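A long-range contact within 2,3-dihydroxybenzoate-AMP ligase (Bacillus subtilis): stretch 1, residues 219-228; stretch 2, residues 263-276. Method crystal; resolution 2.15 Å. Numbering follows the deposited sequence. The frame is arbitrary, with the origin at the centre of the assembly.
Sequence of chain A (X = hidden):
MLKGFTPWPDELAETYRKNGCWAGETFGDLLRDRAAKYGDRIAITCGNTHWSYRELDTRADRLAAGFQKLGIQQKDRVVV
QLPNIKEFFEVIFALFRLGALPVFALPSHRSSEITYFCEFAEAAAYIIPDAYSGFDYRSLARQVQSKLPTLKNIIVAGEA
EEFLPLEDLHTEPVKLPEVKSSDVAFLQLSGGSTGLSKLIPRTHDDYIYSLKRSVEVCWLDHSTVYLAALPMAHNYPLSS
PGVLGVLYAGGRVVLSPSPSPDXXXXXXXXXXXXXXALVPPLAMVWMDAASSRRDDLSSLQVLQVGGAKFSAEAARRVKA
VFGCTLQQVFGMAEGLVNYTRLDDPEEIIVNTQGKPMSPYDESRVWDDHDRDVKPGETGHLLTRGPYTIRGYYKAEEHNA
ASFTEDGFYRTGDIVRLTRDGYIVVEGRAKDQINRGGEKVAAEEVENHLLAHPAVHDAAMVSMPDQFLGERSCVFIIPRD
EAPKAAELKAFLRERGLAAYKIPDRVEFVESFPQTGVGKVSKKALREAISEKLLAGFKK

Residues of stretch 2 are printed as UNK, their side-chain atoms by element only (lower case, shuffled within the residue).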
# COMPACT_ATOMS: atom_id res chain seq x y z
N TRP A 219 -1.50 2.24 -18.43
CA TRP A 219 -1.22 3.17 -19.52
C TRP A 219 -0.34 4.37 -19.15
O TRP A 219 -0.59 5.48 -19.61
CB TRP A 219 -2.55 3.69 -20.11
CG TRP A 219 -3.47 2.61 -20.63
CD1 TRP A 219 -3.19 1.28 -20.73
CD2 TRP A 219 -4.82 2.78 -21.09
NE1 TRP A 219 -4.29 0.60 -21.22
CE2 TRP A 219 -5.30 1.50 -21.45
CE3 TRP A 219 -5.67 3.88 -21.24
CZ2 TRP A 219 -6.59 1.29 -21.94
CZ3 TRP A 219 -6.96 3.68 -21.72
CH2 TRP A 219 -7.41 2.39 -22.07
N LEU A 220 0.70 4.15 -18.35
CA LEU A 220 1.58 5.26 -17.98
C LEU A 220 2.59 5.56 -19.09
O LEU A 220 3.09 4.66 -19.76
CB LEU A 220 2.36 4.94 -16.70
CG LEU A 220 1.62 4.70 -15.39
CD1 LEU A 220 2.64 4.72 -14.24
CD2 LEU A 220 0.55 5.76 -15.17
N ASP A 221 2.89 6.85 -19.28
CA ASP A 221 3.87 7.24 -20.28
C ASP A 221 4.48 8.59 -19.94
O ASP A 221 4.27 9.12 -18.85
CB ASP A 221 3.25 7.29 -21.68
CG ASP A 221 2.09 8.25 -21.78
OD1 ASP A 221 2.07 9.26 -21.05
OD2 ASP A 221 1.20 8.00 -22.62
N HIS A 222 5.22 9.15 -20.89
CA HIS A 222 5.86 10.44 -20.67
C HIS A 222 4.88 11.52 -20.24
O HIS A 222 5.26 12.48 -19.57
CB HIS A 222 6.60 10.90 -21.94
CG HIS A 222 5.69 11.18 -23.10
ND1 HIS A 222 4.95 10.21 -23.72
CD2 HIS A 222 5.43 12.34 -23.76
CE1 HIS A 222 4.26 10.75 -24.72
NE2 HIS A 222 4.54 12.04 -24.76
N SER A 223 3.61 11.37 -20.60
CA SER A 223 2.61 12.38 -20.23
C SER A 223 1.96 12.17 -18.88
O SER A 223 1.12 12.95 -18.46
CB SER A 223 1.52 12.47 -21.31
OG SER A 223 1.79 13.56 -22.17
N THR A 224 2.36 11.10 -18.20
CA THR A 224 1.80 10.82 -16.89
C THR A 224 2.28 11.79 -15.82
O THR A 224 3.48 12.05 -15.69
CB THR A 224 2.19 9.40 -16.43
OG1 THR A 224 1.61 8.43 -17.32
CG2 THR A 224 1.71 9.15 -15.00
N VAL A 225 1.34 12.37 -15.09
CA VAL A 225 1.66 13.25 -13.98
C VAL A 225 0.93 12.60 -12.80
O VAL A 225 -0.28 12.75 -12.64
CB VAL A 225 1.12 14.69 -14.17
CG1 VAL A 225 1.63 15.56 -13.04
CG2 VAL A 225 1.56 15.26 -15.52
N TYR A 226 1.68 11.83 -12.01
CA TYR A 226 1.10 11.12 -10.88
C TYR A 226 1.30 11.88 -9.58
O TYR A 226 2.42 12.28 -9.25
CB TYR A 226 1.75 9.74 -10.78
CG TYR A 226 1.33 8.91 -9.58
CD1 TYR A 226 0.43 7.85 -9.71
CD2 TYR A 226 1.86 9.17 -8.31
CE1 TYR A 226 0.08 7.06 -8.60
CE2 TYR A 226 1.52 8.39 -7.21
CZ TYR A 226 0.63 7.34 -7.35
OH TYR A 226 0.31 6.57 -6.25
N LEU A 227 0.21 12.08 -8.85
CA LEU A 227 0.27 12.75 -7.56
C LEU A 227 0.39 11.70 -6.46
O LEU A 227 -0.46 10.79 -6.35
CB LEU A 227 -1.01 13.55 -7.31
CG LEU A 227 -1.10 14.20 -5.93
CD1 LEU A 227 -0.08 15.34 -5.85
CD2 LEU A 227 -2.52 14.73 -5.70
N ALA A 228 1.44 11.80 -5.66
CA ALA A 228 1.64 10.87 -4.55
C ALA A 228 0.89 11.48 -3.37
O ALA A 228 1.41 12.36 -2.69
CB ALA A 228 3.11 10.74 -4.22
N UNK A 263 -4.57 20.00 0.41
CA UNK A 263 -3.23 19.97 -0.16
C UNK A 263 -3.19 19.43 -1.58
O UNK A 263 -2.53 20.00 -2.44
c UNK A 263 -2.29 19.13 0.72
c UNK A 263 -1.88 19.84 1.99
o UNK A 263 -1.66 21.07 1.92
o UNK A 263 -1.75 19.18 3.04
N UNK A 264 -3.92 18.34 -1.83
CA UNK A 264 -3.95 17.68 -3.13
C UNK A 264 -4.67 18.40 -4.28
O UNK A 264 -4.17 18.41 -5.40
c UNK A 264 -4.53 16.28 -2.97
N UNK A 265 -5.85 18.96 -4.01
CA UNK A 265 -6.61 19.63 -5.07
C UNK A 265 -5.83 20.74 -5.78
O UNK A 265 -5.71 20.72 -7.00
c UNK A 265 -9.56 16.74 -4.01
c UNK A 265 -8.98 19.08 -4.33
c UNK A 265 -8.61 17.74 -4.22
c UNK A 265 -10.33 19.41 -4.24
c UNK A 265 -10.91 17.08 -3.92
c UNK A 265 -7.94 20.15 -4.51
c UNK A 265 -11.30 18.41 -4.04
N UNK A 266 -5.28 21.71 -5.03
CA UNK A 266 -4.52 22.77 -5.70
C UNK A 266 -3.42 22.17 -6.57
O UNK A 266 -3.17 22.62 -7.69
c UNK A 266 -5.00 23.40 -3.47
c UNK A 266 -3.96 23.58 -4.53
c UNK A 266 -5.32 21.93 -3.58
N UNK A 267 -2.77 21.14 -6.05
CA UNK A 267 -1.69 20.45 -6.75
C UNK A 267 -2.19 19.80 -8.04
O UNK A 267 -1.50 19.78 -9.05
c UNK A 267 0.24 19.17 -3.75
c UNK A 267 0.32 19.56 -5.22
c UNK A 267 -1.07 19.38 -5.84
c UNK A 267 0.85 20.97 -5.40
N UNK A 268 -3.40 19.27 -8.00
CA UNK A 268 -3.96 18.63 -9.18
C UNK A 268 -4.22 19.67 -10.27
O UNK A 268 -3.91 19.45 -11.44
c UNK A 268 -5.91 17.33 -10.09
c UNK A 268 -5.26 17.88 -8.83
c UNK A 268 -6.13 15.93 -7.40
c UNK A 268 -4.93 16.74 -7.85
N UNK A 269 -4.77 20.81 -9.87
CA UNK A 269 -5.05 21.87 -10.84
C UNK A 269 -3.77 22.58 -11.30
O UNK A 269 -3.57 22.82 -12.49
o UNK A 269 -7.67 25.83 -11.45
c UNK A 269 -6.02 22.89 -10.24
c UNK A 269 -7.14 25.14 -10.56
c UNK A 269 -5.98 24.25 -10.94
o UNK A 269 -7.52 25.16 -9.36
N UNK A 270 -2.90 22.92 -10.34
CA UNK A 270 -1.66 23.61 -10.68
C UNK A 270 -0.73 22.75 -11.53
O UNK A 270 -0.25 23.20 -12.57
c UNK A 270 0.42 24.69 -9.67
n UNK A 270 2.46 25.62 -8.67
n UNK A 270 2.87 26.36 -6.52
c UNK A 270 1.10 25.16 -8.40
c UNK A 270 -0.93 24.04 -9.40
n UNK A 270 4.50 26.55 -8.13
c UNK A 270 3.27 26.17 -7.77
N UNK A 271 -0.48 21.52 -11.11
CA UNK A 271 0.41 20.63 -11.84
C UNK A 271 -0.27 19.81 -12.93
O UNK A 271 0.40 19.12 -13.71
c UNK A 271 1.87 20.38 -9.79
c UNK A 271 2.92 21.32 -10.35
o UNK A 271 3.51 20.99 -11.41
o UNK A 271 3.17 22.37 -9.74
c UNK A 271 1.10 19.68 -10.87
N UNK A 272 -1.59 19.87 -12.98
CA UNK A 272 -2.35 19.12 -13.97
C UNK A 272 -2.10 17.61 -13.88
O UNK A 272 -1.71 16.97 -14.84
n UNK A 272 -3.62 23.50 -15.90
c UNK A 272 -2.93 20.82 -15.74
c UNK A 272 -2.40 21.59 -16.93
c UNK A 272 -3.30 22.79 -17.18
c UNK A 272 -2.05 19.63 -15.38
N UNK A 273 -2.34 17.07 -12.69
CA UNK A 273 -2.18 15.65 -12.44
C UNK A 273 -3.16 14.83 -13.28
O UNK A 273 -4.34 15.15 -13.37
c UNK A 273 -2.43 15.34 -10.95
c UNK A 273 -1.55 16.21 -10.07
c UNK A 273 -2.18 13.86 -10.69
N UNK A 274 -2.65 13.76 -13.89
CA UNK A 274 -3.47 12.87 -14.72
C UNK A 274 -3.90 11.61 -13.99
O UNK A 274 -4.78 10.88 -14.46
c UNK A 274 -2.70 12.43 -15.97
o UNK A 274 -1.55 11.67 -15.58
c UNK A 274 -2.27 13.64 -16.80
N UNK A 275 -3.29 11.34 -12.84
CA UNK A 275 -3.63 10.14 -12.07
C UNK A 275 -3.17 10.20 -10.61
O UNK A 275 -2.08 10.70 -10.32
c UNK A 275 -1.51 9.08 -12.88
c UNK A 275 -2.70 6.35 -12.37
c UNK A 275 -3.01 8.88 -12.71
c UNK A 275 -3.31 7.65 -11.85
N UNK A 276 -4.00 9.68 -9.71
CA UNK A 276 -3.66 9.63 -8.29
C UNK A 276 -4.28 8.38 -7.66
O UNK A 276 -5.16 7.73 -8.26
c UNK A 276 -5.61 10.99 -7.44
o UNK A 276 -3.54 10.90 -6.23
c UNK A 276 -4.10 10.91 -7.54

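Position 263 has two side-chain carbons, the second carrying two oxygens, and lies beyond reach of stretch 1; this is Asp263, whose partly exposed carboxylate is bonded elsewhere in the structure. Position 264 has a single carbon, CB, 3.7 Å from Leu227 CD2, which makes it Ala264, a small residue that lets the leucine methyl lie close to the helix. At 265, one carbon leads to a six-carbon ring; the CA-to-CB bond points away from stretch 1, and the side chain makes no contact with it: Phe265, buried elsewhere. At 266, three carbons close a ring onto the backbone nitrogen. This is Pro266, whose nitrogen has no hydrogen to bond to the preceding turn, and the helix kinks here.

Position 267 holds four carbons forked at the second, with CB pointing toward stretch 1 and 4.2 Å from Leu227 CD1; it is Leu267, which offers Leu227 an apolar surface. Position 268 also has four carbons, but forks at the first and has one arm two carbons long, so it is Ile268; its CG1 lies 3.8 Å from Leu227 CD2. Position 269, three carbons with two oxygens on the third, is Glu269, out of reach, its partly exposed carboxylate also bonded elsewhere. Position 270 extends through three carbons and a nitrogen to a carbon bearing two more nitrogens: Arg270, exposed and fully extended. Position 271 repeats the pattern of 269 and is Glu271; its backbone O lies 3.8 Å from Val225 CG1, while its partly exposed carboxylate forms a charge-only salt bridge, Arg270 NE to Glu271 OE2, at 3.5 Å.

At 272, four carbons in a row end in nitrogen. Lys272 leaves the helix with positive phi, and its exposed side chain leads away from the contact. Position 273 has one carbon carrying two others, hence Val273; its CG1 packs 3.6 Å from Leu227 CB. Position 274 has one carbon bearing an oxygen and a carbon: Thr274. Its OG1 accepts a hydrogen bond from Val225 N at 3.0 Å, nearly straight at 174°, a task its hydroxyl suits. Position 275, four carbons forked at the first with one longer arm, is Ile275, buried and apolar; its CG2 meets Tyr226 CD1 at 3.9 Å, and its CD1 reaches to 4.3 Å from Leu220 CD2. Position 276 again shows an oxygen and a carbon on one carbon. In Thr276, OG1 donates to Leu227 O at 3.1 Å.

The contact joins parallel strand pairing to helix packing. Val225 O accepts from Thr274 N at 2.9 Å and, weakly, from Ile275 N at 3.3 Å; Leu227 N then donates to Ile275 O at 3.1 Å. Tyr226 and Ile275 share one face of the sheet. Leu227 points to the other, where its side chain meets Ala264, Leu267, Ile268 and Val273, fastening the nearly antiparallel helix to the strand.

Stretch 2, residues 263-276: DAFPLIEREKVTIT
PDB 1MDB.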